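Local coordinates for protein transcriptional regulator (Methanobacterium thermoautotrophicum, PDB 3BPV) that probably acts as a DNA-binding transcriptional repressor of the MarR family, with a winged-helix DNA-binding motif, at residues 67-79 with 85-97. Residues are numbered along the deposited sequence; the frame is centred on the assembly and turned at random.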
ATOM      1  N   LEU A  67     -13.060  11.416  -3.572  1.00 17.61           N
ATOM      2  CA  LEU A  67     -13.234  12.172  -2.336  1.00 17.27           C
ATOM      3  C   LEU A  67     -13.999  13.454  -2.614  1.00 18.74           C
ATOM      4  O   LEU A  67     -14.833  13.873  -1.812  1.00 19.80           O
ATOM      5  CB  LEU A  67     -11.881  12.521  -1.708  1.00 16.97           C
ATOM      6  CG  LEU A  67     -11.178  11.411  -0.926  1.00 15.33           C
ATOM      7  CD1 LEU A  67      -9.767  11.855  -0.587  1.00 15.63           C
ATOM      8  CD2 LEU A  67     -11.977  11.084   0.336  1.00 16.80           C
ATOM      9  N   GLU A  68     -13.713  14.066  -3.754  1.00 20.21           N
ATOM     10  CA  GLU A  68     -14.377  15.305  -4.149  1.00 21.30           C
ATOM     11  C   GLU A  68     -15.849  15.049  -4.475  1.00 22.04           C
ATOM     12  O   GLU A  68     -16.722  15.822  -4.084  1.00 24.38           O
ATOM     13  CB  GLU A  68     -13.671  15.909  -5.366  1.00 24.58           C
ATOM     14  CG  GLU A  68     -14.132  17.313  -5.733  1.00 29.52           C
ATOM     15  CD  GLU A  68     -13.463  17.831  -6.993  1.00 31.56           C
ATOM     16  OE1 GLU A  68     -12.215  17.820  -7.056  1.00 35.34           O
ATOM     17  OE2 GLU A  68     -14.184  18.253  -7.922  1.00 36.37           O
ATOM     18  N   GLU A  69     -16.120  13.961  -5.186  1.00 24.06           N
ATOM     19  CA  GLU A  69     -17.491  13.615  -5.552  1.00 26.68           C
ATOM     20  C   GLU A  69     -18.332  13.384  -4.304  1.00 25.91           C
ATOM     21  O   GLU A  69     -19.515  13.734  -4.262  1.00 26.16           O
ATOM     22  CB  GLU A  69     -17.509  12.354  -6.417  1.00 29.58           C
ATOM     23  CG  GLU A  69     -18.899  11.931  -6.870  1.00 35.05           C
ATOM     24  CD  GLU A  69     -19.506  12.891  -7.875  1.00 37.49           C
ATOM     25  OE1 GLU A  69     -19.629  14.093  -7.557  1.00 39.62           O
ATOM     26  OE2 GLU A  69     -19.866  12.442  -8.985  1.00 39.91           O
ATOM     27  N   SER A  70     -17.720  12.782  -3.289  1.00 24.03           N
ATOM     28  CA  SER A  70     -18.412  12.506  -2.035  1.00 22.06           C
ATOM     29  C   SER A  70     -18.531  13.756  -1.163  1.00 23.01           C
ATOM     30  O   SER A  70     -19.207  13.739  -0.133  1.00 23.81           O
ATOM     31  CB  SER A  70     -17.685  11.404  -1.268  1.00 22.59           C
ATOM     32  OG  SER A  70     -17.707  10.186  -1.995  1.00 24.23           O
ATOM     33  N   GLY A  71     -17.868  14.832  -1.580  1.00 21.61           N
ATOM     34  CA  GLY A  71     -17.921  16.082  -0.840  1.00 21.18           C
ATOM     35  C   GLY A  71     -17.035  16.161   0.392  1.00 20.47           C
ATOM     36  O   GLY A  71     -17.290  16.967   1.290  1.00 19.82           O
ATOM     37  N   PHE A  72     -15.989  15.343   0.448  1.00 18.09           N
ATOM     38  CA  PHE A  72     -15.095  15.354   1.603  1.00 18.36           C
ATOM     39  C   PHE A  72     -13.910  16.291   1.442  1.00 17.19           C
ATOM     40  O   PHE A  72     -13.280  16.673   2.423  1.00 17.64           O
ATOM     41  CB  PHE A  72     -14.594  13.941   1.911  1.00 17.89           C
ATOM     42  CG  PHE A  72     -15.689  12.974   2.253  1.00 20.78           C
ATOM     43  CD1 PHE A  72     -16.698  13.331   3.144  1.00 21.88           C
ATOM     44  CD2 PHE A  72     -15.709  11.702   1.692  1.00 20.51           C
ATOM     45  CE1 PHE A  72     -17.713  12.434   3.466  1.00 22.24           C
ATOM     46  CE2 PHE A  72     -16.717  10.799   2.010  1.00 18.96           C
ATOM     47  CZ  PHE A  72     -17.721  11.165   2.897  1.00 22.94           C
ATOM     48  N   ILE A  73     -13.586  16.643   0.205  1.00 18.24           N
ATOM     49  CA  ILE A  73     -12.492  17.576  -0.029  1.00 19.06           C
ATOM     50  C   ILE A  73     -12.881  18.522  -1.145  1.00 19.55           C
ATOM     51  O   ILE A  73     -13.798  18.246  -1.918  1.00 20.13           O
ATOM     52  CB  ILE A  73     -11.159  16.882  -0.443  1.00 19.80           C
ATOM     53  CG1 ILE A  73     -11.304  16.220  -1.819  1.00 20.84           C
ATOM     54  CG2 ILE A  73     -10.736  15.889   0.622  1.00 20.07           C
ATOM     55  CD1 ILE A  73      -9.992  15.690  -2.398  1.00 20.64           C
ATOM     56  N   GLU A  74     -12.172  19.639  -1.219  1.00 21.05           N
ATOM     57  CA  GLU A  74     -12.410  20.629  -2.250  1.00 23.78           C
ATOM     58  C   GLU A  74     -11.086  20.856  -2.962  1.00 23.29           C
ATOM     59  O   GLU A  74     -10.019  20.779  -2.351  1.00 22.89           O
ATOM     60  CB  GLU A  74     -12.915  21.937  -1.633  1.00 26.98           C
ATOM     61  CG  GLU A  74     -11.961  22.569  -0.636  1.00 31.22           C
ATOM     62  CD  GLU A  74     -12.447  23.916  -0.144  1.00 33.33           C
ATOM     63  OE1 GLU A  74     -12.613  24.827  -0.982  1.00 36.01           O
ATOM     64  OE2 GLU A  74     -12.667  24.063   1.076  1.00 36.04           O
ATOM     65  N   ARG A  75     -11.166  21.135  -4.257  1.00 23.98           N
ATOM     66  CA  ARG A  75      -9.986  21.364  -5.074  1.00 26.11           C
ATOM     67  C   ARG A  75     -10.136  22.681  -5.828  1.00 27.09           C
ATOM     68  O   ARG A  75     -11.149  22.915  -6.484  1.00 27.31           O
ATOM     69  CB  ARG A  75      -9.825  20.210  -6.064  1.00 28.58           C
ATOM     70  CG  ARG A  75      -8.683  20.358  -7.043  1.00 31.42           C
ATOM     71  CD  ARG A  75      -8.844  19.361  -8.172  1.00 36.33           C
ATOM     72  NE  ARG A  75      -7.747  19.424  -9.131  1.00 38.89           N
ATOM     73  CZ  ARG A  75      -7.759  18.824 -10.315  1.00 39.51           C
ATOM     74  NH1 ARG A  75      -8.815  18.114 -10.689  1.00 41.89           N
ATOM     75  NH2 ARG A  75      -6.715  18.929 -11.124  1.00 41.85           N
ATOM     76  N   GLU A  76      -9.131  23.542  -5.726  1.00 27.78           N
ATOM     77  CA  GLU A  76      -9.164  24.833  -6.407  1.00 28.31           C
ATOM     78  C   GLU A  76      -7.852  25.091  -7.137  1.00 27.12           C
ATOM     79  O   GLU A  76      -6.810  24.576  -6.748  1.00 22.50           O
ATOM     80  CB  GLU A  76      -9.427  25.962  -5.403  1.00 30.61           C
ATOM     81  CG  GLU A  76     -10.774  25.869  -4.697  1.00 35.05           C
ATOM     82  CD  GLU A  76     -11.085  27.103  -3.871  1.00 37.22           C
ATOM     83  OE1 GLU A  76     -11.188  28.201  -4.459  1.00 39.46           O
ATOM     84  OE2 GLU A  76     -11.227  26.978  -2.637  1.00 39.41           O
ATOM     85  N   GLN A  77      -7.911  25.889  -8.200  1.00 27.78           N
ATOM     86  CA  GLN A  77      -6.725  26.208  -8.986  1.00 27.96           C
ATOM     87  C   GLN A  77      -5.730  27.064  -8.210  1.00 26.66           C
ATOM     88  O   GLN A  77      -6.106  28.027  -7.540  1.00 27.25           O
ATOM     89  CB  GLN A  77      -7.131  26.930 -10.277  1.00 31.17           C
ATOM     90  CG  GLN A  77      -5.964  27.385 -11.142  1.00 35.31           C
ATOM     91  CD  GLN A  77      -6.414  28.092 -12.408  1.00 37.30           C
ATOM     92  OE1 GLN A  77      -7.210  29.029 -12.359  1.00 40.03           O
ATOM     93  NE2 GLN A  77      -5.898  27.651 -13.548  1.00 37.74           N
ATOM     94  N   ASP A  78      -4.454  26.699  -8.303  1.00 25.46           N
ATOM     95  CA  ASP A  78      -3.391  27.432  -7.629  1.00 24.16           C
ATOM     96  C   ASP A  78      -3.279  28.789  -8.325  1.00 25.10           C
ATOM     97  O   ASP A  78      -3.009  28.857  -9.522  1.00 24.54           O
ATOM     98  CB  ASP A  78      -2.076  26.650  -7.750  1.00 24.44           C
ATOM     99  CG  ASP A  78      -0.899  27.359  -7.109  1.00 23.73           C
ATOM    100  OD1 ASP A  78      -1.084  28.448  -6.531  1.00 26.24           O
ATOM    101  OD2 ASP A  78       0.221  26.815  -7.184  1.00 25.07           O
ATOM    102  N   PRO A  79      -3.495  29.888  -7.586  1.00 24.62           N
ATOM    103  CA  PRO A  79      -3.407  31.212  -8.206  1.00 25.35           C
ATOM    104  C   PRO A  79      -2.025  31.564  -8.750  1.00 25.53           C
ATOM    105  O   PRO A  79      -1.892  32.456  -9.587  1.00 26.22           O
ATOM    106  CB  PRO A  79      -3.850  32.143  -7.081  1.00 25.08           C
ATOM    107  CG  PRO A  79      -3.340  31.444  -5.860  1.00 25.34           C
ATOM    108  CD  PRO A  79      -3.735  30.004  -6.135  1.00 23.61           C
ATOM    109  N   TYR A  85      -3.037  22.459  -8.293  1.00 19.77           N
ATOM    110  CA  TYR A  85      -4.317  22.519  -7.596  1.00 18.83           C
ATOM    111  C   TYR A  85      -4.164  22.426  -6.083  1.00 18.34           C
ATOM    112  O   TYR A  85      -3.351  21.652  -5.575  1.00 20.27           O
ATOM    113  CB  TYR A  85      -5.232  21.406  -8.112  1.00 18.92           C
ATOM    114  CG  TYR A  85      -5.645  21.650  -9.540  1.00 20.78           C
ATOM    115  CD1 TYR A  85      -6.765  22.425  -9.836  1.00 21.61           C
ATOM    116  CD2 TYR A  85      -4.859  21.198 -10.597  1.00 21.08           C
ATOM    117  CE1 TYR A  85      -7.086  22.751 -11.146  1.00 22.91           C
ATOM    118  CE2 TYR A  85      -5.172  21.520 -11.913  1.00 22.11           C
ATOM    119  CZ  TYR A  85      -6.285  22.300 -12.179  1.00 23.87           C
ATOM    120  OH  TYR A  85      -6.591  22.655 -13.473  1.00 27.46           O
ATOM    121  N   ILE A  86      -4.960  23.223  -5.374  1.00 18.11           N
ATOM    122  CA  ILE A  86      -4.934  23.274  -3.918  1.00 18.08           C
ATOM    123  C   ILE A  86      -6.022  22.387  -3.333  1.00 16.74           C
ATOM    124  O   ILE A  86      -7.171  22.432  -3.769  1.00 18.30           O
ATOM    125  CB  ILE A  86      -5.162  24.721  -3.419  1.00 19.35           C
ATOM    126  CG1 ILE A  86      -4.181  25.669  -4.111  1.00 22.21           C
ATOM    127  CG2 ILE A  86      -5.007  24.785  -1.911  1.00 22.59           C
ATOM    128  CD1 ILE A  86      -2.736  25.296  -3.938  1.00 24.99           C
ATOM    129  N   LEU A  87      -5.656  21.591  -2.334  1.00 15.79           N
ATOM    130  CA  LEU A  87      -6.611  20.690  -1.700  1.00 16.79           C
ATOM    131  C   LEU A  87      -6.898  21.076  -0.261  1.00 16.50           C
ATOM    132  O   LEU A  87      -6.014  21.517   0.462  1.00 18.05           O
ATOM    133  CB  LEU A  87      -6.075  19.255  -1.706  1.00 15.95           C
ATOM    134  CG  LEU A  87      -5.585  18.727  -3.053  1.00 17.59           C
ATOM    135  CD1 LEU A  87      -4.907  17.382  -2.865  1.00 17.69           C
ATOM    136  CD2 LEU A  87      -6.758  18.622  -4.012  1.00 19.53           C
ATOM    137  N   GLU A  88      -8.146  20.896   0.147  1.00 17.34           N
ATOM    138  CA  GLU A  88      -8.542  21.174   1.515  1.00 19.68           C
ATOM    139  C   GLU A  88      -9.712  20.276   1.875  1.00 18.65           C
ATOM    140  O   GLU A  88     -10.524  19.919   1.022  1.00 19.69           O
ATOM    141  CB  GLU A  88      -8.951  22.639   1.679  1.00 24.13           C
ATOM    142  CG  GLU A  88      -9.271  23.014   3.118  1.00 30.25           C
ATOM    143  CD  GLU A  88      -9.653  24.471   3.269  1.00 32.18           C
ATOM    144  OE1 GLU A  88      -8.836  25.340   2.899  1.00 35.57           O
ATOM    145  OE2 GLU A  88     -10.769  24.746   3.756  1.00 36.14           O
ATOM    146  N   VAL A  89      -9.782  19.890   3.141  1.00 18.89           N
ATOM    147  CA  VAL A  89     -10.875  19.048   3.593  1.00 19.86           C
ATOM    148  C   VAL A  89     -12.074  19.944   3.873  1.00 21.44           C
ATOM    149  O   VAL A  89     -11.933  21.025   4.441  1.00 24.20           O
ATOM    150  CB  VAL A  89     -10.505  18.291   4.876  1.00 20.68           C
ATOM    151  CG1 VAL A  89     -11.653  17.390   5.290  1.00 22.14           C
ATOM    152  CG2 VAL A  89      -9.248  17.476   4.646  1.00 20.46           C
ATOM    153  N   THR A  90     -13.248  19.500   3.447  1.00 21.24           N
ATOM    154  CA  THR A  90     -14.469  20.261   3.661  1.00 22.99           C
ATOM    155  C   THR A  90     -14.922  20.042   5.098  1.00 23.00           C
ATOM    156  O   THR A  90     -14.343  19.234   5.823  1.00 22.95           O
ATOM    157  CB  THR A  90     -15.591  19.779   2.746  1.00 21.77           C
ATOM    158  OG1 THR A  90     -15.863  18.403   3.040  1.00 20.15           O
ATOM    159  CG2 THR A  90     -15.198  19.929   1.280  1.00 22.62           C
ATOM    160  N   ARG A  91     -15.961  20.761   5.508  1.00 24.86           N
ATOM    161  CA  ARG A  91     -16.487  20.609   6.858  1.00 26.34           C
ATOM    162  C   ARG A  91     -16.981  19.175   7.007  1.00 24.93           C
ATOM    163  O   ARG A  91     -16.774  18.536   8.038  1.00 25.34           O
ATOM    164  CB  ARG A  91     -17.644  21.580   7.087  1.00 29.62           C
ATOM    165  CG  ARG A  91     -18.294  21.445   8.450  1.00 34.38           C
ATOM    166  CD  ARG A  91     -17.356  21.843   9.585  1.00 37.49           C
ATOM    167  NE  ARG A  91     -17.068  23.277   9.594  1.00 40.88           N
ATOM    168  CZ  ARG A  91     -16.146  23.868   8.839  1.00 42.33           C
ATOM    169  NH1 ARG A  91     -15.403  23.155   8.004  1.00 42.89           N
ATOM    170  NH2 ARG A  91     -15.969  25.181   8.916  1.00 42.59           N
ATOM    171  N   ARG A  92     -17.631  18.682   5.957  1.00 23.83           N
ATOM    172  CA  ARG A  92     -18.161  17.325   5.929  1.00 23.38           C
ATOM    173  C   ARG A  92     -17.021  16.330   6.133  1.00 21.54           C
ATOM    174  O   ARG A  92     -17.154  15.359   6.877  1.00 21.53           O
ATOM    175  CB  ARG A  92     -18.845  17.075   4.583  1.00 24.51           C
ATOM    176  CG  ARG A  92     -19.501  15.711   4.419  1.00 28.32           C
ATOM    177  CD  ARG A  92     -20.737  15.569   5.295  1.00 33.09           C
ATOM    178  NE  ARG A  92     -21.575  14.440   4.890  1.00 37.11           N
ATOM    179  CZ  ARG A  92     -21.215  13.162   4.969  1.00 37.81           C
ATOM    180  NH1 ARG A  92     -20.026  12.830   5.445  1.00 39.91           N
ATOM    181  NH2 ARG A  92     -22.050  12.213   4.566  1.00 39.80           N
ATOM    182  N   GLY A  93     -15.897  16.580   5.467  1.00 21.65           N
ATOM    183  CA  GLY A  93     -14.748  15.701   5.597  1.00 21.52           C
ATOM    184  C   GLY A  93     -14.147  15.699   6.991  1.00 21.79           C
ATOM    185  O   GLY A  93     -13.776  14.650   7.513  1.00 21.41           O
ATOM    186  N   GLU A  94     -14.044  16.874   7.604  1.00 23.30           N
ATOM    187  CA  GLU A  94     -13.480  16.974   8.945  1.00 24.31           C
ATOM    188  C   GLU A  94     -14.375  16.287   9.972  1.00 23.61           C
ATOM    189  O   GLU A  94     -13.898  15.775  10.983  1.00 24.54           O
ATOM    190  CB  GLU A  94     -13.306  18.443   9.340  1.00 26.70           C
ATOM    191  CG  GLU A  94     -12.497  19.264   8.359  1.00 32.28           C
ATOM    192  CD  GLU A  94     -12.278  20.684   8.838  1.00 35.47           C
ATOM    193  OE1 GLU A  94     -13.278  21.393   9.085  1.00 38.62           O
ATOM    194  OE2 GLU A  94     -11.105  21.092   8.969  1.00 37.50           O
ATOM    195  N   GLU A  95     -15.673  16.258   9.702  1.00 22.93           N
ATOM    196  CA  GLU A  95     -16.608  15.654  10.636  1.00 23.24           C
ATOM    197  C   GLU A  95     -16.626  14.131  10.648  1.00 22.59           C
ATOM    198  O   GLU A  95     -17.122  13.528  11.599  1.00 24.07           O
ATOM    199  CB  GLU A  95     -18.002  16.228  10.384  1.00 22.50           C
ATOM    200  CG  GLU A  95     -18.019  17.736  10.611  1.00 24.29           C
ATOM    201  CD  GLU A  95     -19.272  18.413  10.119  1.00 24.77           C
ATOM    202  OE1 GLU A  95     -19.748  18.071   9.020  1.00 25.10           O
ATOM    203  OE2 GLU A  95     -19.775  19.312  10.827  1.00 28.09           O
ATOM    204  N   ILE A  96     -16.073  13.507   9.610  1.00 22.06           N
ATOM    205  CA  ILE A  96     -16.034  12.045   9.562  1.00 22.42           C
ATOM    206  C   ILE A  96     -14.700  11.498  10.055  1.00 22.22           C
ATOM    207  O   ILE A  96     -14.522  10.285  10.140  1.00 22.72           O
ATOM    208  CB  ILE A  96     -16.282  11.487   8.136  1.00 23.71           C
ATOM    209  CG1 ILE A  96     -15.190  11.970   7.178  1.00 22.91           C
ATOM    210  CG2 ILE A  96     -17.665  11.884   7.653  1.00 25.34           C
ATOM    211  CD1 ILE A  96     -15.239  11.308   5.809  1.00 26.67           C
ATOM    212  N   ILE A  97     -13.761  12.384  10.379  1.00 22.07           N
ATOM    213  CA  ILE A  97     -12.449  11.955  10.864  1.00 22.55           C
ATOM    214  C   ILE A  97     -12.556  11.122  12.145  1.00 21.75           C
ATOM    215  O   ILE A  97     -11.853  10.121  12.302  1.00 21.90           O
ATOM    216  CB  ILE A  97     -11.514  13.164  11.129  1.00 23.81           C
ATOM    217  CG1 ILE A  97     -11.338  13.977   9.845  1.00 27.51           C
ATOM    218  CG2 ILE A  97     -10.157  12.677  11.635  1.00 23.14           C
ATOM    219  CD1 ILE A  97     -10.746  13.198   8.692  1.00 28.42           C
TER
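Arg75 lies across one face of the Tyr85 ring in a cation-pi contact, with Arg75 CZ 3.7 Å from the ring centroid. The guanidinium plane is turned 65° from the ring, and its NE–NH2 edge leads, Arg75 NH2 standing 3.0 Å from Tyr85 CD2. Arg75 CG is anti to the backbone N (chi1 176°) and the chain runs extended to NE, which carries the cation over the ring. With an alanine in place of Tyr85, the Arg75 guanidinium would probably lose its aromatic partner and be less restrained, though Arg75 also touches Gln46 of helix 46-53. The two residues are diagonal neighbours on one face of the hairpin; Arg75 pairs with Leu87 and Tyr85 with Gln77. Two hydrogen-bonded pairs, Glu74 with Glu88 and Glu76 with Ile86, join antiparallel strands 73-78 and 85-89. On the face with Glu76 and Ile86, the side chains of Glu74 and Glu88 lie side by side, their carboxylates turned 60° against each other. Glu74 OE2 is 3.4 Å from Glu88 OE2, a closeness that probably raises the proton affinity of one of them. At the other end, Thr90 OG1 donates to Gly71 O at 2.7 Å and accepts from Gly93 N, so one hydroxyl caps helix 91-95 and ties it to the Schellman turn ending helix 57-69. Ile96 CD1 sits over the centre of the Phe72 ring, 3.6 Å from its centroid, while Ser70 O lies over the opposite face. Arg92 NH1 meets the ring edge at Phe72 CE1. Gly93 CA packs 3.6 Å from Phe72 O. The strands form the wing of the winged-helix fold, which in MarR relatives reaches the DNA minor groove and probably does so here. Ile73 and Leu87 pack on Leu64 of helix 57-69, and Val89 on Ile38 of helix 29-40.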